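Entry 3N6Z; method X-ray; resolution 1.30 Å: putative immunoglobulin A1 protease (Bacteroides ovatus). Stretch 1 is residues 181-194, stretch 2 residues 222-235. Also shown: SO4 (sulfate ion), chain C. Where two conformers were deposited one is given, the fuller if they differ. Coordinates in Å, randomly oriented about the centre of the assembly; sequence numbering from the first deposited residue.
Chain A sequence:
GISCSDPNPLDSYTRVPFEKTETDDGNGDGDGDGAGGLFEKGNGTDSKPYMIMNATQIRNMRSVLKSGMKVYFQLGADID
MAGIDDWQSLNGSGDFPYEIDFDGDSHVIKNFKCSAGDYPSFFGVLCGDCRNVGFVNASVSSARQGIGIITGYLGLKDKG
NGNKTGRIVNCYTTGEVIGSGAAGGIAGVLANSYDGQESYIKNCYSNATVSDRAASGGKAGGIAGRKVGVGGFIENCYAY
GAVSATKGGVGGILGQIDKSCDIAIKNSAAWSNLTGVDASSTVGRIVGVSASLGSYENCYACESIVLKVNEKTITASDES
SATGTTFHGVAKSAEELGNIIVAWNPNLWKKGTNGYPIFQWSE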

# COMPACT_ATOMS: atom_id res chain seq x y z
N GLY A 181 3.82 -14.68 -0.95
CA GLY A 181 4.48 -14.49 0.34
C GLY A 181 4.04 -13.24 1.07
O GLY A 181 4.14 -13.16 2.30
N ALA A 182 3.61 -12.25 0.31
CA ALA A 182 2.82 -11.13 0.88
C ALA A 182 2.01 -10.51 -0.25
O ALA A 182 2.42 -10.55 -1.41
CB ALA A 182 3.71 -10.07 1.56
N ALA A 183 0.88 -9.92 0.10
CA ALA A 183 0.09 -9.19 -0.86
C ALA A 183 -0.70 -8.14 -0.11
O ALA A 183 -1.37 -8.45 0.88
CB ALA A 183 -0.86 -10.11 -1.67
N GLY A 184 -0.58 -6.88 -0.54
CA GLY A 184 -1.37 -5.80 0.04
C GLY A 184 -1.88 -4.84 -0.99
O GLY A 184 -1.25 -4.63 -2.02
N GLY A 185 -3.00 -4.19 -0.70
CA GLY A 185 -3.53 -3.22 -1.66
C GLY A 185 -2.61 -2.03 -1.87
O GLY A 185 -2.52 -1.48 -2.96
N ILE A 186 -1.93 -1.62 -0.80
CA ILE A 186 -0.98 -0.49 -0.83
C ILE A 186 0.47 -0.99 -0.92
O ILE A 186 1.20 -0.61 -1.85
CB ILE A 186 -1.17 0.49 0.39
CG1 ILE A 186 -2.60 1.04 0.48
CG2 ILE A 186 -0.09 1.59 0.40
CD1 ILE A 186 -3.04 1.94 -0.67
N ALA A 187 0.88 -1.80 0.06
CA ALA A 187 2.27 -2.27 0.15
C ALA A 187 2.31 -3.75 0.47
O ALA A 187 1.48 -4.24 1.25
CB ALA A 187 3.02 -1.50 1.28
N GLY A 188 3.31 -4.44 -0.04
CA GLY A 188 3.50 -5.85 0.33
C GLY A 188 3.90 -6.00 1.80
O GLY A 188 3.26 -6.73 2.58
N VAL A 189 4.95 -5.27 2.17
CA VAL A 189 5.57 -5.34 3.49
C VAL A 189 5.80 -3.93 4.03
O VAL A 189 6.42 -3.12 3.35
CB VAL A 189 6.92 -6.13 3.45
CG1 VAL A 189 7.43 -6.33 4.89
CG2 VAL A 189 6.78 -7.46 2.70
N LEU A 190 5.30 -3.66 5.23
CA LEU A 190 5.58 -2.44 5.97
C LEU A 190 6.73 -2.76 6.92
O LEU A 190 6.66 -3.73 7.70
CB LEU A 190 4.33 -2.01 6.77
CG LEU A 190 4.45 -0.82 7.72
CD1 LEU A 190 4.92 0.47 6.99
CD2 LEU A 190 3.09 -0.58 8.43
N ALA A 191 7.77 -1.94 6.88
CA ALA A 191 8.90 -2.04 7.79
C ALA A 191 8.68 -1.16 9.02
O ALA A 191 7.53 -1.00 9.48
CB ALA A 191 10.23 -1.75 7.05
N ASN A 192 9.74 -0.64 9.64
CA ASN A 192 9.66 -0.15 11.00
C ASN A 192 10.24 1.24 11.19
O ASN A 192 10.43 2.01 10.21
CB ASN A 192 10.19 -1.21 11.98
CG ASN A 192 11.70 -1.38 11.95
OD1 ASN A 192 12.32 -1.39 10.86
ND2 ASN A 192 12.30 -1.52 13.13
N SER A 193 10.52 1.60 12.44
CA SER A 193 10.86 2.97 12.81
C SER A 193 12.15 2.94 13.59
O SER A 193 12.32 2.08 14.46
CB SER A 193 9.73 3.55 13.66
OG SER A 193 8.51 3.50 12.91
N TYR A 194 13.03 3.88 13.29
CA TYR A 194 14.36 3.95 13.90
C TYR A 194 15.00 5.28 13.52
O TYR A 194 14.56 5.95 12.59
CB TYR A 194 15.26 2.78 13.44
CG TYR A 194 15.16 2.50 11.96
CD1 TYR A 194 15.92 3.20 11.06
CD2 TYR A 194 14.30 1.53 11.46
CE1 TYR A 194 15.83 2.98 9.70
CE2 TYR A 194 14.18 1.31 10.10
CZ TYR A 194 14.97 2.04 9.21
OH TYR A 194 14.86 1.81 7.85
N GLY A 222 -5.77 -6.07 3.12
CA GLY A 222 -6.41 -5.04 2.30
C GLY A 222 -5.48 -3.87 2.05
O GLY A 222 -5.49 -3.28 0.97
N ILE A 223 -4.67 -3.52 3.08
CA ILE A 223 -3.71 -2.42 3.01
C ILE A 223 -2.26 -2.92 2.87
O ILE A 223 -1.55 -2.50 1.92
CB ILE A 223 -3.85 -1.47 4.21
CG1 ILE A 223 -5.25 -0.85 4.20
CG2 ILE A 223 -2.72 -0.39 4.27
CD1 ILE A 223 -5.54 0.16 3.08
N ALA A 224 -1.81 -3.79 3.76
CA ALA A 224 -0.45 -4.32 3.76
C ALA A 224 -0.50 -5.83 3.98
O ALA A 224 -1.26 -6.32 4.82
CB ALA A 224 0.39 -3.62 4.85
N GLY A 225 0.40 -6.55 3.33
CA GLY A 225 0.48 -7.98 3.57
C GLY A 225 1.12 -8.38 4.88
O GLY A 225 0.57 -9.21 5.62
N ARG A 226 2.26 -7.77 5.17
CA ARG A 226 3.14 -8.20 6.23
C ARG A 226 3.75 -6.98 6.92
O ARG A 226 4.02 -5.98 6.28
CB ARG A 226 4.22 -9.09 5.59
CG ARG A 226 5.29 -9.64 6.51
CD ARG A 226 6.35 -10.33 5.67
NE ARG A 226 7.41 -10.88 6.52
CZ ARG A 226 8.62 -11.21 6.09
NH1 ARG A 226 8.91 -11.15 4.79
NH2 ARG A 226 9.53 -11.64 6.97
N LYS A 227 4.01 -7.12 8.21
CA LYS A 227 4.72 -6.13 9.03
C LYS A 227 5.98 -6.74 9.61
O LYS A 227 5.91 -7.79 10.29
CB LYS A 227 3.80 -5.66 10.16
CG LYS A 227 4.46 -4.70 11.14
CD LYS A 227 4.85 -3.36 10.52
CE LYS A 227 5.43 -2.36 11.53
NZ LYS A 227 6.63 -2.85 12.25
N VAL A 228 7.10 -6.06 9.41
CA VAL A 228 8.39 -6.44 9.95
C VAL A 228 8.96 -5.36 10.86
O VAL A 228 8.60 -4.18 10.73
CB VAL A 228 9.41 -6.83 8.85
CG1 VAL A 228 8.83 -7.99 8.00
CG2 VAL A 228 9.83 -5.64 8.00
N GLY A 229 9.84 -5.78 11.77
CA GLY A 229 10.45 -4.89 12.74
C GLY A 229 9.53 -4.39 13.85
O GLY A 229 8.30 -4.55 13.82
N VAL A 230 10.15 -3.75 14.84
CA VAL A 230 9.48 -3.11 15.95
C VAL A 230 9.33 -1.62 15.63
O VAL A 230 10.31 -0.97 15.24
CB VAL A 230 10.25 -3.35 17.30
CG1 VAL A 230 9.68 -2.51 18.42
CG2 VAL A 230 10.16 -4.83 17.68
N GLY A 231 8.12 -1.11 15.86
CA GLY A 231 7.77 0.27 15.55
C GLY A 231 7.11 0.35 14.18
O GLY A 231 7.42 -0.43 13.28
N GLY A 232 6.21 1.32 14.00
CA GLY A 232 5.48 1.56 12.75
C GLY A 232 4.02 1.32 12.91
O GLY A 232 3.58 0.61 13.83
N PHE A 233 3.24 1.91 12.02
CA PHE A 233 1.79 1.91 12.21
C PHE A 233 1.01 2.09 10.92
O PHE A 233 1.56 2.54 9.91
CB PHE A 233 1.37 2.97 13.27
CG PHE A 233 1.64 4.40 12.88
CD1 PHE A 233 0.68 5.13 12.17
CD2 PHE A 233 2.83 5.04 13.22
CE1 PHE A 233 0.92 6.47 11.81
CE2 PHE A 233 3.07 6.36 12.83
CZ PHE A 233 2.12 7.07 12.18
N ILE A 234 -0.27 1.78 11.03
CA ILE A 234 -1.28 2.06 10.02
C ILE A 234 -2.37 2.86 10.74
O ILE A 234 -2.88 2.42 11.79
CB ILE A 234 -1.86 0.78 9.39
CG1 ILE A 234 -0.75 0.04 8.61
CG2 ILE A 234 -3.08 1.10 8.50
CD1 ILE A 234 -1.11 -1.39 8.15
N GLU A 235 -2.76 4.01 10.17
CA GLU A 235 -3.72 4.93 10.78
C GLU A 235 -4.66 5.48 9.71
O GLU A 235 -4.20 5.85 8.65
CB GLU A 235 -2.88 6.04 11.44
CG GLU A 235 -3.55 7.13 12.12
CD GLU A 235 -2.55 7.79 13.06
OE1 GLU A 235 -1.74 8.59 12.58
OE2 GLU A 235 -2.51 7.41 14.25
S SO4 C . 12.63 -12.24 5.13
O1 SO4 C . 13.78 -11.71 4.40
O2 SO4 C . 12.83 -13.64 5.48
O3 SO4 C . 12.45 -11.47 6.35
O4 SO4 C . 11.48 -12.14 4.25
O HOH W 1 7.08 -11.29 2.39
O HOH W 2 11.36 1.02 17.01

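Two stretches of one chain, at least 35 residues apart in sequence wherever they touch, pair in parallel from Ala187 to Leu190 alongside Ala224 to Lys227 and bury 882 Å² between them. Leu190, Arg226 and Ile223 cover the most surface, and each illustrates a different rule of the contact.

Leu190 gives up 110 Å², and both its backbone and its side chain are engaged. Leu190 N donates to Arg226 O (2.9 Å), and Leu190 O accepts from Val228 N (2.9 Å), so the residue is clamped to the neighbouring strand on both sides of Lys227, its register partner. The side chain, with chi1 t and chi2 p, lies on the same face as that of Lys227: Leu190 CG packs 3.8 Å from Lys227 CD, and Leu190 CD2 reaches 3.9 Å from Ile234 CG1. A branched aliphatic residue suits this buried slot, where Lys227 CD and Ile234 CG1 offer methylenes to pack on. The lysine supplies aliphatic length here and spends its charge farther on: Lys227 NZ hydrogen-bonds to Val228 O (2.8 Å) and to Gly231 O (2.7 Å) of its own stretch, gathering the loop that follows the strand.

Arg226 sits on the other face with Val189. Arg226 N donates to Gly188 O (3.0 Å), and the side chain runs out extended, chi1 to chi3 all t, so that Arg226 CD passes 4.2 Å from Val189 CG2 while the guanidinium reaches beyond the apolar packing. There Arg226 NH1 hydrogen-bonds to sulfate O4 (2.8 Å) and Arg226 NH2 to sulfate O3 (3.0 Å), the ion probably drawn from the crystallisation liquor, and Arg226 NH1 also donates to water 1 (3.0 Å). Val189 continues the apolar row through Val189 CG1, 3.8 Å from Val228 CG1; Ala191 CB adds a contact of 4.0 Å to Val228 CG2.

Ile223 contributes 60 Å². Ile223 O accepts from both Ile186 N (2.9 Å) and Ala187 N (3.1 Å), the stronger anchors of a turn also tied by a weak bond from Gly185 N to Gly222 O (3.1 Å). Although its CA-to-CB bond points away, Ile223 CD1 lies 4.0 Å from Ile186 CG1. The two isoleucines share m, m rotamers and meet in an apolar contact.

Around these anchors, glycine makes close backbone approach possible. A CB on Gly184 would lie 2.8 Å from Ala224 CA, and one on Gly225 would lie 2.7 Å from Ala183 N, both clashes. Gly225 N instead donates to Ala187 O (3.3 Å), carrying the ladder into the corner. At Gly229 a CB would come 2.4 Å from Asn192 CG, and the positive phi independently favours glycine.

Asn192 closes the contact beyond the strands. With chi1 p, Asn192 ND2 donates to Val230 O (3.0 Å), a side-chain amide bonding directly to the loop backbone. Water 2 reinforces this end, donating to Ser193 O (2.9 Å) and Val230 O (2.9 Å). The seal is imperfect: Ser193 N is buried without a partner.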